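Local coordinates for protein chitinase (Paenibacillus sp. FPU-7, PDB 5GZT) that probably hydrolyses internal beta-1,4 linkages between N-acetylglucosamine units in chitin and chitodextrins, acting as an endochitinase with two glycoside hydrolase family 18 domains, at residues 278-283 / 303-308; 481-486 / 527-532; 495-500 / 596-601. All blocks are in the same frame, centred on the assembly; numbering follows the deposited sequence.

Contact 1: 278-283 / 303-308; sequences KIVSYI and HLYYAF
The (beta/alpha)8 barrel of a family 18 glycoside hydrolase domain begins with the parallel strands 278-283 and 303-308, whose tyrosines Tyr282 and Tyr305 meet inside the barrel. Five backbone bonds join the strands in the staggered pattern of parallel pairing. Ser281 gives its N to His303 O at 2.9 Å and takes the N-H of Tyr305 on its own O; Ile283 repeats this with Tyr305 O and Ala307 N.

Val280, Tyr282, His303 and Tyr305 share the interior face. Val280 CG1, anti to the backbone N (chi1 170°), sits 3.6 Å from the centroid of the Tyr305 ring, almost straight above it. The same ring turns its edge to the face of Tyr282 in a T-shaped pair, with centroids 5.1 Å apart and planes at 69°. Tyr305 CD2 makes the closest approach, 3.5 Å from Tyr282 CZ, while Ala307 CB lies at the edge of the Tyr282 ring, 3.8 Å from CD2. The hydroxyls lead onward: Tyr282 OH bonds to Asp407, the last aspartate of the family's DxxDxDxE signature, and Tyr305 OH to Tyr478. Near the start of the pair, Lys278 CD rests 3.4 Å from His303 CE1, and His303 NE2 is held by Glu452.

The outward face carries Ser281, Ile283, Leu304 and Tyr306. Against helix 344-352 it is apolar at Ile283 and Leu304, whose CG1 and CD1 touch at 3.5 Å and on which Leu351 packs, while Tyr306 OH bonds to Asp344 and Asn347 of that helix. At the far end, a cis peptide joins Ala307 to Phe308, and Ala307 CB lies 3.6 Å above the plane of the Phe308 ring, over its centre.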
loop_
_atom_site.group_PDB
_atom_site.type_symbol
_atom_site.label_atom_id
_atom_site.label_comp_id
_atom_site.label_asym_id
_atom_site.label_seq_id
_atom_site.Cartn_x
_atom_site.Cartn_y
_atom_site.Cartn_z
ATOM N N LYS B 278 4.866 1.547 1.588
ATOM C CA LYS B 278 3.617 1.646 0.841
ATOM C C LYS B 278 2.774 0.359 1.005
ATOM O O LYS B 278 3.316 -0.773 1.040
ATOM C CB LYS B 278 3.867 1.846 -0.645
ATOM C CG LYS B 278 4.336 3.225 -1.060
ATOM C CD LYS B 278 4.224 3.348 -2.591
ATOM C CE LYS B 278 5.277 2.595 -3.375
ATOM N NZ LYS B 278 6.486 3.490 -3.368
ATOM N N ILE B 279 1.463 0.541 1.083
ATOM C CA ILE B 279 0.508 -0.587 1.054
ATOM C C ILE B 279 -0.485 -0.294 -0.012
ATOM O O ILE B 279 -1.239 0.639 0.111
ATOM C CB ILE B 279 -0.163 -0.825 2.385
ATOM C CG1 ILE B 279 0.895 -1.154 3.467
ATOM C CG2 ILE B 279 -1.133 -1.997 2.223
ATOM C CD1 ILE B 279 0.328 -1.120 4.868
ATOM N N VAL B 280 -0.372 -0.999 -1.126
ATOM C CA VAL B 280 -1.252 -0.843 -2.257
ATOM C C VAL B 280 -2.402 -1.862 -2.164
ATOM O O VAL B 280 -2.185 -3.047 -2.330
ATOM C CB VAL B 280 -0.516 -1.047 -3.567
ATOM C CG1 VAL B 280 -1.490 -1.114 -4.738
ATOM C CG2 VAL B 280 0.438 0.135 -3.778
ATOM N N SER B 281 -3.577 -1.361 -1.837
ATOM C CA SER B 281 -4.823 -2.134 -1.787
ATOM C C SER B 281 -5.622 -2.054 -3.090
ATOM O O SER B 281 -6.134 -1.003 -3.421
ATOM C CB SER B 281 -5.661 -1.676 -0.584
ATOM O OG SER B 281 -6.984 -2.249 -0.592
ATOM N N TYR B 282 -5.683 -3.139 -3.852
ATOM C CA TYR B 282 -6.521 -3.224 -5.055
ATOM C C TYR B 282 -7.944 -3.363 -4.564
ATOM O O TYR B 282 -8.194 -4.134 -3.629
ATOM C CB TYR B 282 -6.209 -4.425 -5.953
ATOM C CG TYR B 282 -5.138 -4.186 -6.993
ATOM C CD1 TYR B 282 -3.792 -4.371 -6.694
ATOM C CD2 TYR B 282 -5.447 -3.793 -8.274
ATOM C CE1 TYR B 282 -2.803 -4.186 -7.662
ATOM C CE2 TYR B 282 -4.447 -3.591 -9.223
ATOM C CZ TYR B 282 -3.117 -3.780 -8.918
ATOM O OH TYR B 282 -2.107 -3.626 -9.857
ATOM N N ILE B 283 -8.860 -2.612 -5.182
ATOM C CA ILE B 283 -10.282 -2.611 -4.846
ATOM C C ILE B 283 -11.041 -2.838 -6.127
ATOM O O ILE B 283 -10.846 -2.108 -7.067
ATOM C CB ILE B 283 -10.703 -1.264 -4.251
ATOM C CG1 ILE B 283 -10.306 -1.208 -2.776
ATOM C CG2 ILE B 283 -12.220 -1.051 -4.379
ATOM C CD1 ILE B 283 -11.394 -1.665 -1.810
ATOM N N HIS B 303 -2.285 3.380 -0.422
ATOM C CA HIS B 303 -2.737 3.538 -1.803
ATOM C C HIS B 303 -3.908 2.613 -2.067
ATOM O O HIS B 303 -3.899 1.476 -1.632
ATOM C CB HIS B 303 -1.678 3.146 -2.790
ATOM C CG HIS B 303 -0.501 4.062 -2.858
ATOM N ND1 HIS B 303 0.304 4.344 -1.772
ATOM C CD2 HIS B 303 0.074 4.685 -3.919
ATOM C CE1 HIS B 303 1.303 5.115 -2.159
ATOM N NE2 HIS B 303 1.158 5.376 -3.442
ATOM N N LEU B 304 -4.872 3.083 -2.840
ATOM C CA LEU B 304 -6.056 2.328 -3.224
ATOM C C LEU B 304 -6.065 2.352 -4.749
ATOM O O LEU B 304 -5.991 3.426 -5.350
ATOM C CB LEU B 304 -7.227 2.956 -2.519
ATOM C CG LEU B 304 -8.736 2.920 -2.829
ATOM C CD1 LEU B 304 -9.094 1.922 -3.896
ATOM C CD2 LEU B 304 -9.559 2.842 -1.550
ATOM N N TYR B 305 -5.995 1.182 -5.367
ATOM C CA TYR B 305 -6.043 1.040 -6.842
ATOM C C TYR B 305 -7.460 0.596 -7.234
ATOM O O TYR B 305 -7.947 -0.518 -6.809
ATOM C CB TYR B 305 -5.064 -0.025 -7.391
ATOM C CG TYR B 305 -3.641 0.380 -7.525
ATOM C CD1 TYR B 305 -3.127 1.458 -6.810
ATOM C CD2 TYR B 305 -2.784 -0.299 -8.394
ATOM C CE1 TYR B 305 -1.820 1.844 -6.980
ATOM C CE2 TYR B 305 -1.476 0.089 -8.553
ATOM C CZ TYR B 305 -1.014 1.176 -7.865
ATOM O OH TYR B 305 0.308 1.608 -7.933
ATOM N N TYR B 306 -8.138 1.423 -8.060
ATOM C CA TYR B 306 -9.471 1.065 -8.561
ATOM C C TYR B 306 -9.265 0.149 -9.727
ATOM O O TYR B 306 -8.662 0.519 -10.740
ATOM C CB TYR B 306 -10.303 2.286 -8.953
ATOM C CG TYR B 306 -11.767 1.978 -9.269
ATOM C CD1 TYR B 306 -12.637 1.636 -8.265
ATOM C CD2 TYR B 306 -12.248 2.026 -10.558
ATOM C CE1 TYR B 306 -13.971 1.355 -8.532
ATOM C CE2 TYR B 306 -13.587 1.781 -10.842
ATOM C CZ TYR B 306 -14.439 1.427 -9.828
ATOM O OH TYR B 306 -15.764 1.196 -10.088
ATOM N N ALA B 307 -9.701 -1.114 -9.547
ATOM C CA ALA B 307 -9.457 -2.145 -10.490
ATOM C C ALA B 307 -10.781 -2.503 -11.207
ATOM O O ALA B 307 -11.589 -3.312 -10.692
ATOM C CB ALA B 307 -8.929 -3.339 -9.771
ATOM N N PHE B 308 -11.032 -2.005 -12.399
ATOM C CA PHE B 308 -10.091 -1.458 -13.354
ATOM C C PHE B 308 -10.831 -0.490 -14.304
ATOM O O PHE B 308 -12.097 -0.593 -14.568
ATOM C CB PHE B 308 -9.581 -2.561 -14.264
ATOM C CG PHE B 308 -8.728 -3.607 -13.567
ATOM C CD1 PHE B 308 -7.389 -3.335 -13.254
ATOM C CD2 PHE B 308 -9.215 -4.876 -13.331
ATOM C CE1 PHE B 308 -6.590 -4.281 -12.674
ATOM C CE2 PHE B 308 -8.442 -5.849 -12.723
ATOM C CZ PHE B 308 -7.131 -5.561 -12.387
#

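Contact 2: 481-486 / 527-532; sequences LMTYDL and LMVGGA
Leu481 and Thr483, at the end of the sixth barrel strand and the start of the loop after it, are tied to the seventh strand, 527-532. Leu481 N donates to Met528 O at 2.9 Å, with an N-H...O angle of 156°. Leu481 O then lies 3.1 Å from Gly530 N, but too bent for a hydrogen bond, and instead accepts a weak bond from Thr483 N, which closes an inverse gamma turn centred on Met482. A side chain takes over from the backbone here: Thr483 OG1, placed between its own N and carbonyl carbon (chi1 48°), donates to Gly530 O at 2.7 Å, coming from the flank of that carbonyl. Gly530 has no side chain, and Leu481 O uses the room, 3.2 Å from Gly530 CA. Beyond it, Tyr484 CB meets Ala532 CB at 4.0 Å, and Tyr484 CD2 lies 3.5 Å from Gly531 O. A partner outside the pair satisfies the end of the strand, where Glu600 OE2 receives Ala532 N. Helix 510-519 packs on Leu481, Thr483 and Val529, while the Met528 side chain reaches strands 264-284 and 478-481.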
loop_
_atom_site.group_PDB
_atom_site.type_symbol
_atom_site.label_atom_id
_atom_site.label_comp_id
_atom_site.label_asym_id
_atom_site.label_seq_id
_atom_site.Cartn_x
_atom_site.Cartn_y
_atom_site.Cartn_z
ATOM N N LEU B 481 4.740 -6.163 -8.138
ATOM C CA LEU B 481 5.016 -7.515 -8.585
ATOM C C LEU B 481 3.896 -8.482 -8.250
ATOM O O LEU B 481 3.537 -8.644 -7.089
ATOM C CB LEU B 481 6.303 -8.047 -7.997
ATOM C CG LEU B 481 7.627 -7.357 -8.263
ATOM C CD1 LEU B 481 8.700 -7.938 -7.312
ATOM C CD2 LEU B 481 7.979 -7.603 -9.733
ATOM N N MET B 482 3.396 -9.144 -9.266
ATOM C CA MET B 482 2.309 -10.089 -9.166
ATOM C C MET B 482 2.827 -11.436 -8.709
ATOM O O MET B 482 2.784 -12.417 -9.423
ATOM C CB MET B 482 1.531 -10.155 -10.480
ATOM C CG MET B 482 0.703 -8.882 -10.652
ATOM S SD MET B 482 -0.504 -8.907 -12.019
ATOM C CE MET B 482 0.628 -9.044 -13.349
ATOM N N THR B 483 3.310 -11.431 -7.465
ATOM C CA THR B 483 3.875 -12.597 -6.850
ATOM C C THR B 483 2.739 -13.493 -6.238
ATOM O O THR B 483 2.796 -13.845 -5.045
ATOM C CB THR B 483 4.932 -12.215 -5.804
ATOM O OG1 THR B 483 4.425 -11.193 -4.946
ATOM C CG2 THR B 483 6.273 -11.778 -6.533
ATOM N N TYR B 484 1.813 -13.921 -7.102
ATOM C CA TYR B 484 0.706 -14.801 -6.768
ATOM C C TYR B 484 0.298 -15.462 -8.055
ATOM O O TYR B 484 0.877 -15.139 -9.112
ATOM C CB TYR B 484 -0.417 -14.026 -6.100
ATOM C CG TYR B 484 -0.826 -12.713 -6.714
ATOM C CD1 TYR B 484 -1.465 -12.666 -7.943
ATOM C CD2 TYR B 484 -0.608 -11.510 -6.039
ATOM C CE1 TYR B 484 -1.890 -11.474 -8.474
ATOM C CE2 TYR B 484 -1.006 -10.303 -6.577
ATOM C CZ TYR B 484 -1.650 -10.277 -7.786
ATOM O OH TYR B 484 -2.071 -9.064 -8.321
ATOM N N ASP B 485 -0.599 -16.423 -7.990
ATOM C CA ASP B 485 -0.818 -17.380 -9.009
ATOM C C ASP B 485 0.453 -18.009 -9.552
ATOM O O ASP B 485 0.506 -18.362 -10.722
ATOM C CB ASP B 485 -1.587 -16.723 -10.184
ATOM C CG ASP B 485 -2.894 -16.103 -9.727
ATOM O OD1 ASP B 485 -3.607 -16.653 -8.846
ATOM O OD2 ASP B 485 -3.160 -14.989 -10.183
ATOM N N LEU B 486 1.451 -18.221 -8.702
ATOM C CA LEU B 486 2.705 -18.727 -9.168
ATOM C C LEU B 486 2.590 -20.143 -9.609
ATOM O O LEU B 486 3.410 -20.605 -10.392
ATOM C CB LEU B 486 3.770 -18.526 -8.113
ATOM C CG LEU B 486 3.991 -17.039 -7.900
ATOM C CD1 LEU B 486 5.100 -16.842 -6.866
ATOM C CD2 LEU B 486 4.470 -16.273 -9.145
ATOM N N LEU B 527 10.376 -1.876 -5.876
ATOM C CA LEU B 527 9.721 -3.190 -5.993
ATOM C C LEU B 527 8.702 -3.375 -4.902
ATOM O O LEU B 527 9.075 -3.407 -3.697
ATOM C CB LEU B 527 10.717 -4.317 -5.912
ATOM C CG LEU B 527 11.597 -4.440 -7.162
ATOM C CD1 LEU B 527 12.607 -5.513 -6.816
ATOM C CD2 LEU B 527 10.829 -4.819 -8.411
ATOM N N MET B 528 7.441 -3.532 -5.298
ATOM C CA MET B 528 6.387 -3.877 -4.336
ATOM C C MET B 528 6.180 -5.389 -4.463
ATOM O O MET B 528 6.079 -5.992 -5.566
ATOM C CB MET B 528 5.087 -3.184 -4.632
ATOM C CG MET B 528 5.084 -1.694 -4.485
ATOM S SD MET B 528 4.923 -1.064 -2.856
ATOM C CE MET B 528 3.210 -1.439 -2.469
ATOM N N VAL B 529 6.096 -5.997 -3.303
ATOM C CA VAL B 529 5.852 -7.422 -3.235
ATOM C C VAL B 529 4.347 -7.673 -3.224
ATOM O O VAL B 529 3.629 -7.032 -2.434
ATOM C CB VAL B 529 6.521 -7.960 -1.967
ATOM C CG1 VAL B 529 5.995 -9.346 -1.577
ATOM C CG2 VAL B 529 8.032 -7.948 -2.199
ATOM N N GLY B 530 3.907 -8.654 -3.994
ATOM C CA GLY B 530 2.469 -9.008 -4.050
ATOM C C GLY B 530 2.015 -10.149 -3.090
ATOM O O GLY B 530 2.726 -11.144 -2.860
ATOM N N GLY B 531 0.828 -9.973 -2.541
ATOM C CA GLY B 531 0.151 -11.000 -1.761
ATOM C C GLY B 531 -1.280 -11.139 -2.269
ATOM O O GLY B 531 -1.773 -10.280 -3.025
ATOM N N ALA B 532 -1.920 -12.219 -1.874
ATOM C CA ALA B 532 -3.271 -12.547 -2.335
ATOM C C ALA B 532 -4.250 -12.818 -1.208
ATOM O O ALA B 532 -3.899 -13.517 -0.239
ATOM C CB ALA B 532 -3.197 -13.747 -3.241
#

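Contact 3: 495-500 / 596-601; sequences SHHTAV and FISYED
Ser598 carries this contact, facing Ser495, His496 and His497 from the end of strand 596-598. That strand belongs to an antiparallel sheet inserted between the seventh and eighth barrel strands, consistent with the insertion domain of many family 18 chitinases; segment 495-500 lies in the long loop after the sixth strand.

From its root outward, the serine meets the loop at each atom. Ser598 CB rests 3.6 Å from Ser495 O, the carbonyl that also lies at the edge of the Phe596 ring, 3.4 Å from CE1. OG is anti to the backbone N (chi1 163°), which carries it across to the loop. There Ser598 OG accepts the N-H of His497, 3.0 Å from N and nearly straight at 166°. The hydroxyl also bonds a water 2.6 Å from OG, and that water lies 2.8 Å from His496 ND1, bridging the two side chains. An alanine here would probably leave the His497 N-H and the bridging water without their partner, and the His496 ring less firmly held on its ND1 side.

A weaker bond backs this up: His497 ND1 reaches Ser598 O at 3.5 Å, with the oxygen near the ring plane. Further along, Thr498 CG2 stands 3.8 Å from Glu600 OE2, the two side chains crossing at about a right angle. The polar ends of both are engaged by others, Glu600 by Ser604 and Lys608, Thr498 OG1 by Thr483 O and Lys608.

The contact is thus mainly polar and directional, centred on one hydroxyl that serves a backbone N-H and a water. On the other side of the His496 ring, NE2 bonds to Asp582, whose carboxylate would probably polarise the imidazole and fix how the ring is turned toward the water.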
loop_
_atom_site.group_PDB
_atom_site.type_symbol
_atom_site.label_atom_id
_atom_site.label_comp_id
_atom_site.label_asym_id
_atom_site.label_seq_id
_atom_site.Cartn_x
_atom_site.Cartn_y
_atom_site.Cartn_z
ATOM N N SER B 495 1.384 -27.104 -5.328
ATOM C CA SER B 495 2.403 -26.298 -4.704
ATOM C C SER B 495 1.806 -25.033 -4.161
ATOM O O SER B 495 0.602 -24.885 -4.064
ATOM C CB SER B 495 3.564 -26.012 -5.708
ATOM O OG SER B 495 4.733 -25.523 -5.015
ATOM N N HIS B 496 2.646 -24.126 -3.712
ATOM C CA HIS B 496 2.218 -22.813 -3.165
ATOM C C HIS B 496 2.067 -21.839 -4.256
ATOM O O HIS B 496 2.920 -21.789 -5.176
ATOM C CB HIS B 496 3.265 -22.253 -2.185
ATOM C CG HIS B 496 3.593 -23.188 -1.078
ATOM N ND1 HIS B 496 2.653 -23.594 -0.146
ATOM C CD2 HIS B 496 4.734 -23.843 -0.766
ATOM C CE1 HIS B 496 3.197 -24.490 0.664
ATOM N NE2 HIS B 496 4.476 -24.633 0.335
ATOM N N HIS B 497 1.001 -21.042 -4.234
ATOM C CA HIS B 497 0.768 -20.019 -5.271
ATOM C C HIS B 497 1.332 -18.640 -4.963
ATOM O O HIS B 497 1.461 -17.817 -5.903
ATOM C CB HIS B 497 -0.737 -19.962 -5.663
ATOM C CG HIS B 497 -1.538 -18.841 -5.097
ATOM N ND1 HIS B 497 -2.379 -18.977 -4.002
ATOM C CD2 HIS B 497 -1.759 -17.602 -5.577
ATOM C CE1 HIS B 497 -3.011 -17.842 -3.789
ATOM N NE2 HIS B 497 -2.673 -17.002 -4.759
ATOM N N THR B 498 1.624 -18.360 -3.688
ATOM C CA THR B 498 2.004 -17.021 -3.310
ATOM C C THR B 498 3.012 -17.063 -2.139
ATOM O O THR B 498 3.079 -16.185 -1.320
ATOM C CB THR B 498 0.810 -16.088 -3.097
ATOM O OG1 THR B 498 1.263 -14.698 -3.009
ATOM C CG2 THR B 498 0.004 -16.456 -1.833
ATOM N N ALA B 499 3.858 -18.087 -2.142
ATOM C CA ALA B 499 4.812 -18.230 -1.027
ATOM C C ALA B 499 5.925 -17.210 -0.997
ATOM O O ALA B 499 6.347 -16.734 -2.057
ATOM C CB ALA B 499 5.415 -19.602 -1.087
ATOM N N VAL B 500 6.410 -16.914 0.202
ATOM C CA VAL B 500 7.505 -15.995 0.366
ATOM C C VAL B 500 8.830 -16.617 -0.183
ATOM O O VAL B 500 9.572 -15.914 -0.839
ATOM C CB VAL B 500 7.760 -15.623 1.832
ATOM C CG1 VAL B 500 8.801 -14.577 1.929
ATOM C CG2 VAL B 500 6.540 -15.074 2.500
ATOM N N PHE B 596 -6.671 -29.803 -2.154
ATOM C CA PHE B 596 -5.541 -29.033 -1.643
ATOM C C PHE B 596 -5.739 -27.540 -1.932
ATOM O O PHE B 596 -6.106 -27.138 -3.035
ATOM C CB PHE B 596 -4.231 -29.517 -2.291
ATOM C CG PHE B 596 -3.069 -28.669 -2.015
ATOM C CD1 PHE B 596 -2.832 -27.580 -2.780
ATOM C CD2 PHE B 596 -2.180 -28.960 -0.967
ATOM C CE1 PHE B 596 -1.746 -26.787 -2.540
ATOM C CE2 PHE B 596 -1.096 -28.148 -0.708
ATOM C CZ PHE B 596 -0.882 -27.070 -1.488
ATOM N N ILE B 597 -5.520 -26.704 -0.918
ATOM C CA ILE B 597 -5.803 -25.277 -1.037
ATOM C C ILE B 597 -4.569 -24.545 -0.583
ATOM O O ILE B 597 -4.171 -24.655 0.602
ATOM C CB ILE B 597 -7.009 -24.890 -0.147
ATOM C CG1 ILE B 597 -8.253 -25.624 -0.617
ATOM C CG2 ILE B 597 -7.229 -23.397 -0.181
ATOM C CD1 ILE B 597 -9.573 -25.470 0.128
ATOM N N SER B 598 -4.007 -23.729 -1.465
ATOM C CA SER B 598 -2.888 -22.918 -1.158
ATOM C C SER B 598 -3.381 -21.545 -0.940
ATOM O O SER B 598 -4.045 -21.054 -1.785
ATOM C CB SER B 598 -1.862 -22.891 -2.319
ATOM O OG SER B 598 -0.977 -21.812 -2.163
ATOM N N TYR B 599 -2.912 -20.863 0.103
ATOM C CA TYR B 599 -3.464 -19.576 0.450
ATOM C C TYR B 599 -2.458 -18.718 1.239
ATOM O O TYR B 599 -1.281 -19.100 1.396
ATOM C CB TYR B 599 -4.849 -19.753 1.181
ATOM C CG TYR B 599 -4.802 -20.221 2.637
ATOM C CD1 TYR B 599 -4.574 -21.559 2.943
ATOM C CD2 TYR B 599 -5.103 -19.361 3.708
ATOM C CE1 TYR B 599 -4.506 -22.033 4.221
ATOM C CE2 TYR B 599 -5.124 -19.862 4.999
ATOM C CZ TYR B 599 -4.817 -21.202 5.231
ATOM O OH TYR B 599 -4.781 -21.708 6.482
ATOM N N GLU B 600 -2.919 -17.540 1.612
ATOM C CA GLU B 600 -2.171 -16.498 2.258
ATOM C C GLU B 600 -3.010 -16.228 3.558
ATOM O O GLU B 600 -4.221 -16.085 3.486
ATOM C CB GLU B 600 -2.318 -15.261 1.443
ATOM C CG GLU B 600 -1.520 -14.090 1.935
ATOM C CD GLU B 600 -0.090 -14.034 1.314
ATOM O OE1 GLU B 600 0.793 -14.734 1.816
ATOM O OE2 GLU B 600 0.144 -13.282 0.338
ATOM N N ASP B 601 -2.348 -16.139 4.711
ATOM C CA ASP B 601 -3.042 -15.942 6.014
ATOM C C ASP B 601 -2.218 -14.943 6.820
ATOM O O ASP B 601 -1.360 -14.213 6.260
ATOM C CB ASP B 601 -3.259 -17.302 6.703
ATOM C CG ASP B 601 -2.013 -17.884 7.369
ATOM O OD1 ASP B 601 -0.884 -17.338 7.133
ATOM O OD2 ASP B 601 -2.152 -18.976 8.064
HETATM O O HOH W 1 0.419 -21.927 0.069
#

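All three contacts lie in the first of the two family 18 domains and lead from the barrel into its inserted sheet. Contact 1 comes first along the chain and is complete before the others begin; contacts 2 and 3 interleave, since the loop after strand 478-481 supplies 481-486 and 495-500. The centres of contacts 1 and 2 are about 13 Å apart, and the two meet inside the barrel where Met528 CE packs 3.4 Å from Val280 CG2. Contacts 2 and 3 are about 12 Å apart, joined by the backbone bond from Leu486 N to His497 O. Contacts 1 and 3, about 21 Å apart, do not touch, so contact 2 lies between them, touching both.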